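Local coordinates for glycerol-3-phosphate dehydrogenase [NAD(+)] (Dunaliella salina, PDB 6IUY), which probably interconverts dihydroxyacetone phosphate and sn-glycerol 3-phosphate with NAD(H), and carries a magnesium-binding haloacid dehalogenase-like domain beside its dehydrogenase part, at residues A[486-491]-A[523-528]; A[461-466]-A[585-590]; A[477-482]-A[602-607]. One frame throughout, in Å; residues are numbered along the deposited sequence.

Overall arrangement
Along the chain, helix 454-477 comes first: its segment 461-466 and its last residue, Leu477, open interactions 2 and 3. Helix 481-502 follows and supplies residues 486-491, which meet residues 523-528 at the end of helix 514-526 and close the short loop of interaction 1. That loop lies within both of the long ones. Interaction 2 closes at helix 585-594, interaction 3 at residues 602-607, leading into helix 606-609, and because their segments alternate these two loops cross. All three tie together parts of the largely helical C-terminal dehydrogenase region. Interactions 1 and 2 reach dihydroxyacetone phosphate, while interactions 1 and 3 also touch the second subunit.

Interaction 1 of 3, residues A[486-491]-A[523-528]; sequences SILRQG and SSYGGR. With 13P (1,3-dihydroxyacetonephosphate), chain D; NAD (nicotinamide-adenine-dinucleotide), chain C.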
loop_
_atom_site.group_PDB
_atom_site.type_symbol
_atom_site.label_atom_id
_atom_site.label_comp_id
_atom_site.label_asym_id
_atom_site.label_seq_id
_atom_site.Cartn_x
_atom_site.Cartn_y
_atom_site.Cartn_z
ATOM N N SER A 486 11.056 -9.622 5.942
ATOM C CA SER A 486 10.032 -10.657 6.029
ATOM C C SER A 486 9.046 -10.405 7.168
ATOM O O SER A 486 7.822 -10.503 6.983
ATOM C CB SER A 486 10.670 -12.026 6.207
ATOM O OG SER A 486 11.472 -12.315 5.085
ATOM N N ILE A 487 9.569 -10.080 8.343
ATOM C CA ILE A 487 8.696 -9.773 9.481
ATOM C C ILE A 487 7.762 -8.632 9.127
ATOM O O ILE A 487 6.568 -8.700 9.379
ATOM C CB ILE A 487 9.499 -9.411 10.730
ATOM C CG1 ILE A 487 10.397 -10.585 11.109
ATOM C CG2 ILE A 487 8.551 -9.045 11.897
ATOM C CD1 ILE A 487 11.435 -10.274 12.178
ATOM N N LEU A 488 8.293 -7.591 8.505
ATOM C CA LEU A 488 7.445 -6.477 8.105
ATOM C C LEU A 488 6.426 -6.862 7.027
ATOM O O LEU A 488 5.238 -6.459 7.096
ATOM C CB LEU A 488 8.296 -5.301 7.626
ATOM C CG LEU A 488 8.501 -4.321 8.805
ATOM C CD1 LEU A 488 9.223 -5.036 9.951
ATOM C CD2 LEU A 488 9.254 -3.072 8.374
ATOM N N ARG A 489 6.879 -7.633 6.040
ATOM C CA ARG A 489 5.998 -8.084 4.965
ATOM C C ARG A 489 4.842 -8.893 5.525
ATOM O O ARG A 489 3.684 -8.604 5.235
ATOM C CB ARG A 489 6.753 -8.934 3.934
ATOM C CG ARG A 489 5.876 -9.228 2.717
ATOM C CD ARG A 489 6.126 -10.580 2.105
ATOM N NE ARG A 489 6.248 -11.649 3.091
ATOM C CZ ARG A 489 5.226 -12.283 3.644
ATOM N NH1 ARG A 489 3.988 -11.931 3.337
ATOM N NH2 ARG A 489 5.444 -13.267 4.519
ATOM N N GLN A 490 5.158 -9.918 6.314
ATOM C CA GLN A 490 4.123 -10.738 6.918
ATOM C C GLN A 490 3.227 -9.898 7.856
ATOM O O GLN A 490 1.999 -10.056 7.902
ATOM C CB GLN A 490 4.758 -11.893 7.672
ATOM C CG GLN A 490 3.764 -12.825 8.350
ATOM C CD GLN A 490 2.939 -13.641 7.360
ATOM O OE1 GLN A 490 3.312 -13.804 6.192
ATOM N NE2 GLN A 490 1.809 -14.155 7.825
ATOM N N GLY A 491 3.849 -8.990 8.597
ATOM C CA GLY A 491 3.109 -8.135 9.493
ATOM C C GLY A 491 2.116 -7.275 8.757
ATOM O O GLY A 491 0.960 -7.165 9.156
ATOM N N SER A 523 8.017 2.953 12.827
ATOM C CA SER A 523 7.928 2.358 14.161
ATOM C C SER A 523 8.755 1.098 14.310
ATOM O O SER A 523 9.177 0.746 15.429
ATOM C CB SER A 523 6.471 2.064 14.506
ATOM O OG SER A 523 5.727 3.258 14.338
ATOM N N SER A 524 8.980 0.406 13.195
ATOM C CA SER A 524 9.780 -0.814 13.199
ATOM C C SER A 524 11.254 -0.470 13.167
ATOM O O SER A 524 12.081 -1.256 13.596
ATOM C CB SER A 524 9.401 -1.716 12.017
ATOM O OG SER A 524 8.059 -2.147 12.165
ATOM N N TYR A 525 11.591 0.729 12.695
ATOM C CA TYR A 525 12.990 1.114 12.678
ATOM C C TYR A 525 13.339 2.205 13.708
ATOM O O TYR A 525 14.500 2.351 14.065
ATOM C CB TYR A 525 13.410 1.557 11.258
ATOM C CG TYR A 525 13.596 0.375 10.309
ATOM C CD1 TYR A 525 12.500 -0.245 9.710
ATOM C CD2 TYR A 525 14.868 -0.146 10.049
ATOM C CE1 TYR A 525 12.672 -1.339 8.852
ATOM C CE2 TYR A 525 15.040 -1.230 9.202
ATOM C CZ TYR A 525 13.945 -1.813 8.608
ATOM O OH TYR A 525 14.128 -2.887 7.776
ATOM N N GLY A 526 12.363 2.951 14.208
ATOM C CA GLY A 526 12.706 4.057 15.087
ATOM C C GLY A 526 11.818 4.275 16.299
ATOM O O GLY A 526 11.881 5.328 16.905
ATOM N N GLY A 527 10.985 3.305 16.660
ATOM C CA GLY A 527 9.999 3.554 17.704
ATOM C C GLY A 527 10.355 2.946 19.045
ATOM O O GLY A 527 11.389 2.280 19.196
ATOM N N ARG A 528 9.501 3.177 20.034
ATOM C CA ARG A 528 9.808 2.755 21.387
ATOM C C ARG A 528 9.585 1.273 21.542
ATOM O O ARG A 528 10.271 0.629 22.332
ATOM C CB ARG A 528 8.965 3.539 22.405
ATOM C CG ARG A 528 9.209 5.043 22.339
ATOM C CD ARG A 528 8.130 5.839 23.071
ATOM N NE ARG A 528 6.777 5.572 22.578
ATOM C CZ ARG A 528 5.675 6.128 23.091
ATOM N NH1 ARG A 528 5.770 6.992 24.093
ATOM N NH2 ARG A 528 4.484 5.826 22.611
HETATM P P 13P D . 6.279 3.600 19.436
HETATM O O1P 13P D . 5.734 3.684 18.030
HETATM O O2P 13P D . 7.285 4.707 19.566
HETATM O O3P 13P D . 6.918 2.247 19.597
HETATM O O1 13P D . 5.212 3.764 20.613
HETATM C C1 13P D . 3.821 3.772 20.389
HETATM C C2 13P D . 3.593 4.748 19.283
HETATM O O2 13P D . 4.329 5.705 19.167
HETATM C C3 13P D . 2.469 4.553 18.305
HETATM O O3 13P D . 2.932 4.923 17.015
HETATM P PA NAD C . 3.472 8.717 26.674
HETATM O O1A NAD C . 4.487 9.782 26.619
HETATM O O2A NAD C . 3.917 7.393 26.067
HETATM O O5B NAD C . 3.054 8.401 28.216
HETATM C C5B NAD C . 3.222 9.403 29.231
HETATM C C4B NAD C . 1.837 9.835 29.775
HETATM O O4B NAD C . 1.290 8.845 30.427
HETATM C C3B NAD C . 2.024 10.934 30.824
HETATM O O3B NAD C . 1.701 12.162 30.360
HETATM C C2B NAD C . 1.073 10.533 31.969
HETATM O O2B NAD C . 0.300 11.743 32.389
HETATM C C1B NAD C . 0.328 9.619 31.448
HETATM N N9A NAD C . -0.133 8.762 32.455
HETATM C C8A NAD C . 0.582 7.993 33.309
HETATM N N7A NAD C . -0.299 7.342 34.100
HETATM C C5A NAD C . -1.559 7.721 33.757
HETATM C C6A NAD C . -2.808 7.386 34.246
HETATM N N6A NAD C . -3.089 6.494 35.318
HETATM N N1A NAD C . -3.909 7.909 33.691
HETATM C C2A NAD C . -3.786 8.785 32.653
HETATM N N3A NAD C . -2.566 9.127 32.180
HETATM C C4A NAD C . -1.456 8.591 32.735
HETATM O O3 NAD C . 2.169 9.248 25.901
HETATM P PN NAD C . 2.073 9.728 24.375
HETATM O O1N NAD C . 3.450 9.805 23.739
HETATM O O2N NAD C . 1.400 11.079 24.277
HETATM O O5D NAD C . 1.271 8.615 23.594
HETATM C C5D NAD C . -0.113 8.416 23.814
HETATM C C4D NAD C . -0.691 7.792 22.536
HETATM O O4D NAD C . -0.143 8.340 21.468
HETATM C C3D NAD C . -0.313 6.325 22.499
HETATM O O3D NAD C . -1.404 5.604 22.186
HETATM C C2D NAD C . 0.756 6.212 21.376
HETATM O O2D NAD C . 0.698 4.824 20.845
HETATM C C1D NAD C . 0.406 7.137 20.528
HETATM N N1N NAD C . 1.474 7.666 19.704
HETATM C C2N NAD C . 2.719 7.970 20.212
HETATM C C3N NAD C . 3.713 8.481 19.379
HETATM C C7N NAD C . 5.102 8.784 19.982
HETATM O O7N NAD C . 6.062 8.957 19.257
HETATM N N7N NAD C . 5.226 8.871 21.416
HETATM C C4N NAD C . 3.474 8.697 18.039
HETATM C C5N NAD C . 2.218 8.422 17.527
HETATM C C6N NAD C . 1.228 7.918 18.372
#
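Leu488, on helix 481-502, sets its branched end against Ser524 and Tyr525; these three carry the packing between the segments. Its CD2 lies 3.9 Å from Tyr525 CE1, at the ring edge and near the ring plane; its CD1 lies 3.8 Å from Ser524 OG. That hydroxyl is hydrogen-bonded to Leu520 O of its own helix, so the serine packs against a methyl with its polar atom satisfied. The Tyr525 ring stacks on Tyr525 of the second subunit.

Arg528 makes its polar contacts chiefly to the ligands. Its N points almost straight at O2P of dihydroxyacetone phosphate (2.7 Å, 170°). The side chain, bent at chi3 (-57°), turns its guanidinium back so that NE and NH2 both reach the ester oxygen O1, NH2 at 3.0 Å. NE also bonds O2P, while NH1, also held by Gln560 OE1, bonds NAD O2A at 2.7 Å. NAD N7N sits over one guanidinium face. A leucine in place of Arg528 would probably leave O1 and the NAD phosphate without their shared cationic partner.

Gly527, the N-cap, places the Arg528 amide at a phosphate bound at the N-terminus of helix 528-541, in the dihydroxyacetone phosphate and NAD pocket.

Interaction 2 of 3, residues A[461-466]-A[585-590]; sequences GTLKNI and PLFTTI. With 13P (1,3-dihydroxyacetonephosphate), chain D.
Phe587 and Ile590 of helix 585-594 face Leu463 and Ile466 of helix 454-477, and these four buried side chains make up the contact. The segment axes come within 11.5 Å of each other at a crossing angle of 56°, a spacing that side chains have to bridge. At the start of the second segment, Pro585 lies against Gln490 and Glu494 of helix 481-502. Leu586 likewise turns to neighbouring helices, touching Tyr606, and its backbone N is hydrogen-bonded to Glu494 OE1, as that of Phe587 is to OE2, so one carboxylate grips two amides in this first turn.

Phe587 follows, its ring reaching across to both partners. With CG anti to the carbonyl carbon (chi1 -74°), the ring extends toward helix 454-477. CD1 lies 4.0 Å from Ile466 CG2, and CE2, across the ring from CD1, meets Leu463 CD1 at 4.2 Å; each aliphatic side chain crosses that of Phe587 at about a right angle. Thr588 is turned elsewhere, its OG1 hydrogen-bonded to Phe584 O and Glu581 O, and Thr589 packs on Tyr606. One turn beyond Phe587, Ile590 brings its CD1 within 4.0 Å of Ile466 CG2, and the same methyl lies 3.7 Å from Ile466 O. Ile466 CG2 is thus shared between the phenyl ring and the isoleucine end.

Lys464 and Asn465, between the two apolar residues of the first segment, belong to the dihydroxyacetone phosphate pocket. The helix is therefore two-sided: one flank carries ligand-binding groups, the other packs mainly through apolar side chains against helix 585-594. No hydrogen bond or charge pair joins the two segments, so their fit depends on the shapes of aliphatic and aromatic groups and on their burial.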
loop_
_atom_site.group_PDB
_atom_site.type_symbol
_atom_site.label_atom_id
_atom_site.label_comp_id
_atom_site.label_asym_id
_atom_site.label_seq_id
_atom_site.Cartn_x
_atom_site.Cartn_y
_atom_site.Cartn_z
ATOM N N GLY A 461 -2.884 2.025 12.537
ATOM C CA GLY A 461 -2.168 2.663 13.625
ATOM C C GLY A 461 -2.004 1.767 14.847
ATOM O O GLY A 461 -0.947 1.750 15.447
ATOM N N THR A 462 -3.045 1.026 15.206
ATOM C CA THR A 462 -3.011 0.159 16.380
ATOM C C THR A 462 -2.246 -1.151 16.176
ATOM O O THR A 462 -1.445 -1.509 17.016
ATOM C CB THR A 462 -4.451 -0.192 16.844
ATOM O OG1 THR A 462 -5.045 0.956 17.466
ATOM C CG2 THR A 462 -4.449 -1.329 17.833
ATOM N N LEU A 463 -2.499 -1.871 15.080
ATOM C CA LEU A 463 -1.877 -3.189 14.867
ATOM C C LEU A 463 -0.377 -3.101 14.581
ATOM O O LEU A 463 0.386 -4.025 14.880
ATOM C CB LEU A 463 -2.561 -3.938 13.715
ATOM C CG LEU A 463 -3.952 -4.490 14.018
ATOM C CD1 LEU A 463 -4.494 -5.304 12.845
ATOM C CD2 LEU A 463 -3.926 -5.324 15.289
ATOM N N LYS A 464 0.054 -1.990 14.005
ATOM C CA LYS A 464 1.442 -1.873 13.591
ATOM C C LYS A 464 2.426 -1.909 14.767
ATOM O O LYS A 464 3.612 -2.208 14.574
ATOM C CB LYS A 464 1.620 -0.595 12.767
ATOM C CG LYS A 464 2.630 0.382 13.279
ATOM C CD LYS A 464 2.160 1.129 14.477
ATOM C CE LYS A 464 3.096 2.287 14.706
ATOM N NZ LYS A 464 3.122 2.815 16.087
ATOM N N ASN A 465 1.939 -1.626 15.978
ATOM C CA ASN A 465 2.788 -1.682 17.169
ATOM C C ASN A 465 3.057 -3.111 17.559
ATOM O O ASN A 465 4.049 -3.394 18.209
ATOM C CB ASN A 465 2.156 -0.945 18.370
ATOM C CG ASN A 465 2.367 0.552 18.307
ATOM O OD1 ASN A 465 3.385 1.023 17.806
ATOM N ND2 ASN A 465 1.391 1.313 18.804
ATOM N N ILE A 466 2.164 -4.021 17.198
ATOM C CA ILE A 466 2.484 -5.440 17.371
ATOM C C ILE A 466 3.676 -5.808 16.470
ATOM O O ILE A 466 4.651 -6.387 16.936
ATOM C CB ILE A 466 1.309 -6.380 17.003
ATOM C CG1 ILE A 466 0.082 -6.124 17.876
ATOM C CG2 ILE A 466 1.759 -7.863 17.086
ATOM C CD1 ILE A 466 -1.117 -7.008 17.485
ATOM N N PRO A 585 -0.473 -16.170 11.822
ATOM C CA PRO A 585 0.663 -16.854 12.451
ATOM C C PRO A 585 1.677 -15.882 13.061
ATOM O O PRO A 585 2.168 -16.182 14.133
ATOM C CB PRO A 585 1.279 -17.658 11.294
ATOM C CG PRO A 585 0.807 -16.966 10.052
ATOM C CD PRO A 585 -0.569 -16.454 10.381
ATOM N N LEU A 586 1.985 -14.751 12.426
ATOM C CA LEU A 586 3.026 -13.906 13.003
ATOM C C LEU A 586 2.528 -13.241 14.284
ATOM O O LEU A 586 3.258 -13.199 15.274
ATOM C CB LEU A 586 3.515 -12.848 12.008
ATOM C CG LEU A 586 4.581 -11.870 12.549
ATOM C CD1 LEU A 586 5.898 -12.570 12.891
ATOM C CD2 LEU A 586 4.830 -10.756 11.559
ATOM N N PHE A 587 1.297 -12.720 14.265
ATOM C CA PHE A 587 0.699 -12.132 15.467
ATOM C C PHE A 587 0.767 -13.145 16.607
ATOM O O PHE A 587 1.087 -12.817 17.747
ATOM C CB PHE A 587 -0.761 -11.723 15.233
ATOM C CG PHE A 587 -0.929 -10.486 14.399
ATOM C CD1 PHE A 587 0.163 -9.772 13.955
ATOM C CD2 PHE A 587 -2.195 -10.032 14.074
ATOM C CE1 PHE A 587 -0.012 -8.619 13.195
ATOM C CE2 PHE A 587 -2.371 -8.892 13.317
ATOM C CZ PHE A 587 -1.284 -8.182 12.875
ATOM N N THR A 588 0.481 -14.395 16.286
ATOM C CA THR A 588 0.409 -15.419 17.304
ATOM C C THR A 588 1.775 -15.806 17.842
ATOM O O THR A 588 1.932 -15.983 19.060
ATOM C CB THR A 588 -0.294 -16.674 16.780
ATOM O OG1 THR A 588 -1.682 -16.391 16.603
ATOM C CG2 THR A 588 -0.149 -17.833 17.778
ATOM N N THR A 589 2.778 -15.945 16.972
ATOM C CA THR A 589 4.068 -16.359 17.517
ATOM C C THR A 589 4.735 -15.200 18.254
ATOM O O THR A 589 5.483 -15.430 19.195
ATOM C CB THR A 589 5.026 -16.958 16.451
ATOM O OG1 THR A 589 6.065 -16.033 16.127
ATOM C CG2 THR A 589 4.298 -17.380 15.210
ATOM N N ILE A 590 4.436 -13.958 17.882
ATOM C CA ILE A 590 4.915 -12.816 18.677
ATOM C C ILE A 590 4.373 -12.838 20.119
ATOM O O ILE A 590 5.106 -12.536 21.068
ATOM C CB ILE A 590 4.530 -11.472 18.030
ATOM C CG1 ILE A 590 5.315 -11.247 16.737
ATOM C CG2 ILE A 590 4.759 -10.334 19.013
ATOM C CD1 ILE A 590 4.895 -9.995 15.960
HETATM P P 13P D . 6.279 3.600 19.436
HETATM O O1P 13P D . 5.734 3.684 18.030
HETATM O O2P 13P D . 7.285 4.707 19.566
HETATM O O3P 13P D . 6.918 2.247 19.597
HETATM O O1 13P D . 5.212 3.764 20.613
HETATM C C1 13P D . 3.821 3.772 20.389
HETATM C C2 13P D . 3.593 4.748 19.283
HETATM O O2 13P D . 4.329 5.705 19.167
HETATM C C3 13P D . 2.469 4.553 18.305
HETATM O O3 13P D . 2.932 4.923 17.015
#

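Interaction 3 of 3, residues A[477-482]-A[602-607]; sequences LGVGPN and MILRYR
Leu477, the last residue of helix 454-477, aims its side chain at Ile603 in the segment 602-607, which leads into helix 606-609. From CB, which points toward that segment, the chain runs to CG, anti to the carbonyl carbon (chi1 -73°), without either atom coming close to the other segment. At the tip the two methyls differ: CD1 reaches Ile603 CG2 at 3.6 Å, whereas CD2 makes no close approach to 602-607. The two side chains lie at a slant to one another, methyl against methyl. Ile603 carries the rest of its chain off toward Ile590 and Ile593 of helix 585-594.

Gly478 then breaks the helix with a positive phi of 100°, a conformation in which a CB would jam against the preceding carbonyl O. The chain is thereby turned to present Val479, whose CG1 meets Leu604 CD1 at 3.7 Å as the two side chains pass in opposite directions. Leu604 also packs on Ser483 and Ile487 of helix 481-502 and on Leu421 of the second subunit, setting this segment beside the dimer interface. Only methyl groups touch between the two segments, and no hydrogen bond links them, so their direct link rests on van der Waals contact and partial burial.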
loop_
_atom_site.group_PDB
_atom_site.type_symbol
_atom_site.label_atom_id
_atom_site.label_comp_id
_atom_site.label_asym_id
_atom_site.label_seq_id
_atom_site.Cartn_x
_atom_site.Cartn_y
_atom_site.Cartn_z
ATOM N N LEU A 477 17.742 -10.392 18.147
ATOM C CA LEU A 477 18.350 -11.627 17.671
ATOM C C LEU A 477 19.579 -11.425 16.798
ATOM O O LEU A 477 20.407 -12.313 16.708
ATOM C CB LEU A 477 17.343 -12.426 16.871
ATOM C CG LEU A 477 16.262 -13.086 17.688
ATOM C CD1 LEU A 477 15.425 -13.941 16.768
ATOM C CD2 LEU A 477 16.955 -13.908 18.747
ATOM N N GLY A 478 19.679 -10.285 16.119
ATOM C CA GLY A 478 20.762 -10.091 15.183
ATOM C C GLY A 478 20.417 -10.295 13.707
ATOM O O GLY A 478 21.281 -10.090 12.866
ATOM N N VAL A 479 19.175 -10.662 13.382
ATOM C CA VAL A 479 18.792 -10.950 11.991
ATOM C C VAL A 479 19.066 -9.782 11.034
ATOM O O VAL A 479 19.073 -8.628 11.446
ATOM C CB VAL A 479 17.294 -11.366 11.886
ATOM C CG1 VAL A 479 16.984 -12.458 12.899
ATOM C CG2 VAL A 479 16.353 -10.167 12.078
ATOM N N GLY A 480 19.338 -10.087 9.763
ATOM C CA GLY A 480 19.737 -9.060 8.805
ATOM C C GLY A 480 18.565 -8.434 8.071
ATOM O O GLY A 480 17.426 -8.837 8.257
ATOM N N PRO A 481 18.829 -7.436 7.224
ATOM C CA PRO A 481 17.723 -6.734 6.546
ATOM C C PRO A 481 16.718 -7.613 5.784
ATOM O O PRO A 481 15.516 -7.276 5.803
ATOM C CB PRO A 481 18.456 -5.791 5.587
ATOM C CG PRO A 481 19.774 -5.553 6.252
ATOM C CD PRO A 481 20.140 -6.857 6.898
ATOM N N ASN A 482 17.171 -8.697 5.138
ATOM C CA ASN A 482 16.238 -9.568 4.431
ATOM C C ASN A 482 15.216 -10.173 5.367
ATOM O O ASN A 482 14.020 -10.166 5.095
ATOM C CB ASN A 482 16.957 -10.714 3.714
ATOM C CG ASN A 482 17.720 -10.264 2.491
ATOM O OD1 ASN A 482 17.468 -9.189 1.925
ATOM N ND2 ASN A 482 18.672 -11.078 2.080
ATOM N N MET A 602 12.545 -18.261 17.216
ATOM C CA MET A 602 11.557 -18.778 16.266
ATOM C C MET A 602 10.764 -17.687 15.555
ATOM O O MET A 602 9.756 -17.978 14.909
ATOM C CB MET A 602 10.571 -19.718 16.968
ATOM C CG MET A 602 11.139 -21.084 17.355
ATOM S SD MET A 602 11.715 -22.057 15.947
ATOM C CE MET A 602 10.222 -22.199 14.979
ATOM N N ILE A 603 11.208 -16.438 15.657
ATOM C CA ILE A 603 10.408 -15.325 15.131
ATOM C C ILE A 603 10.299 -15.362 13.600
ATOM O O ILE A 603 9.269 -14.992 13.053
ATOM C CB ILE A 603 10.974 -13.954 15.585
ATOM C CG1 ILE A 603 9.992 -12.810 15.281
ATOM C CG2 ILE A 603 12.302 -13.663 14.929
ATOM C CD1 ILE A 603 8.775 -12.799 16.130
ATOM N N LEU A 604 11.337 -15.804 12.895
ATOM C CA LEU A 604 11.235 -15.874 11.438
ATOM C C LEU A 604 10.555 -17.180 11.005
ATOM O O LEU A 604 10.344 -17.409 9.823
ATOM C CB LEU A 604 12.611 -15.753 10.784
ATOM C CG LEU A 604 13.428 -14.510 11.160
ATOM C CD1 LEU A 604 14.885 -14.670 10.724
ATOM C CD2 LEU A 604 12.807 -13.265 10.536
ATOM N N ARG A 605 10.204 -18.021 11.977
ATOM C CA ARG A 605 9.567 -19.310 11.699
ATOM C C ARG A 605 8.107 -19.308 12.125
ATOM O O ARG A 605 7.611 -20.298 12.674
ATOM C CB ARG A 605 10.305 -20.447 12.411
ATOM C CG ARG A 605 11.640 -20.844 11.778
ATOM C CD ARG A 605 11.463 -22.005 10.796
ATOM N NE ARG A 605 12.748 -22.603 10.436
ATOM C CZ ARG A 605 13.403 -23.499 11.175
ATOM N NH1 ARG A 605 12.904 -23.921 12.337
ATOM N NH2 ARG A 605 14.569 -23.976 10.751
ATOM N N TYR A 606 7.423 -18.199 11.857
ATOM C CA TYR A 606 6.058 -18.001 12.322
ATOM C C TYR A 606 5.057 -19.044 11.790
ATOM O O TYR A 606 4.210 -19.518 12.546
ATOM C CB TYR A 606 5.594 -16.594 11.953
ATOM C CG TYR A 606 5.896 -16.208 10.530
ATOM C CD1 TYR A 606 5.018 -16.525 9.494
ATOM C CD2 TYR A 606 7.061 -15.530 10.214
ATOM C CE1 TYR A 606 5.298 -16.161 8.180
ATOM C CE2 TYR A 606 7.350 -15.164 8.907
ATOM C CZ TYR A 606 6.467 -15.478 7.898
ATOM O OH TYR A 606 6.770 -15.105 6.609
ATOM N N ARG A 607 5.147 -19.393 10.505
ATOM C CA ARG A 607 4.286 -20.430 9.910
ATOM C C ARG A 607 4.302 -21.708 10.743
ATOM O O ARG A 607 3.332 -22.466 10.775
ATOM C CB ARG A 607 4.730 -20.744 8.468
ATOM C CG ARG A 607 4.051 -19.911 7.382
ATOM C CD ARG A 607 5.033 -19.516 6.274
ATOM N NE ARG A 607 4.577 -18.314 5.567
ATOM C CZ ARG A 607 5.238 -17.712 4.573
ATOM N NH1 ARG A 607 6.401 -18.199 4.137
ATOM N NH2 ARG A 607 4.731 -16.617 4.003
#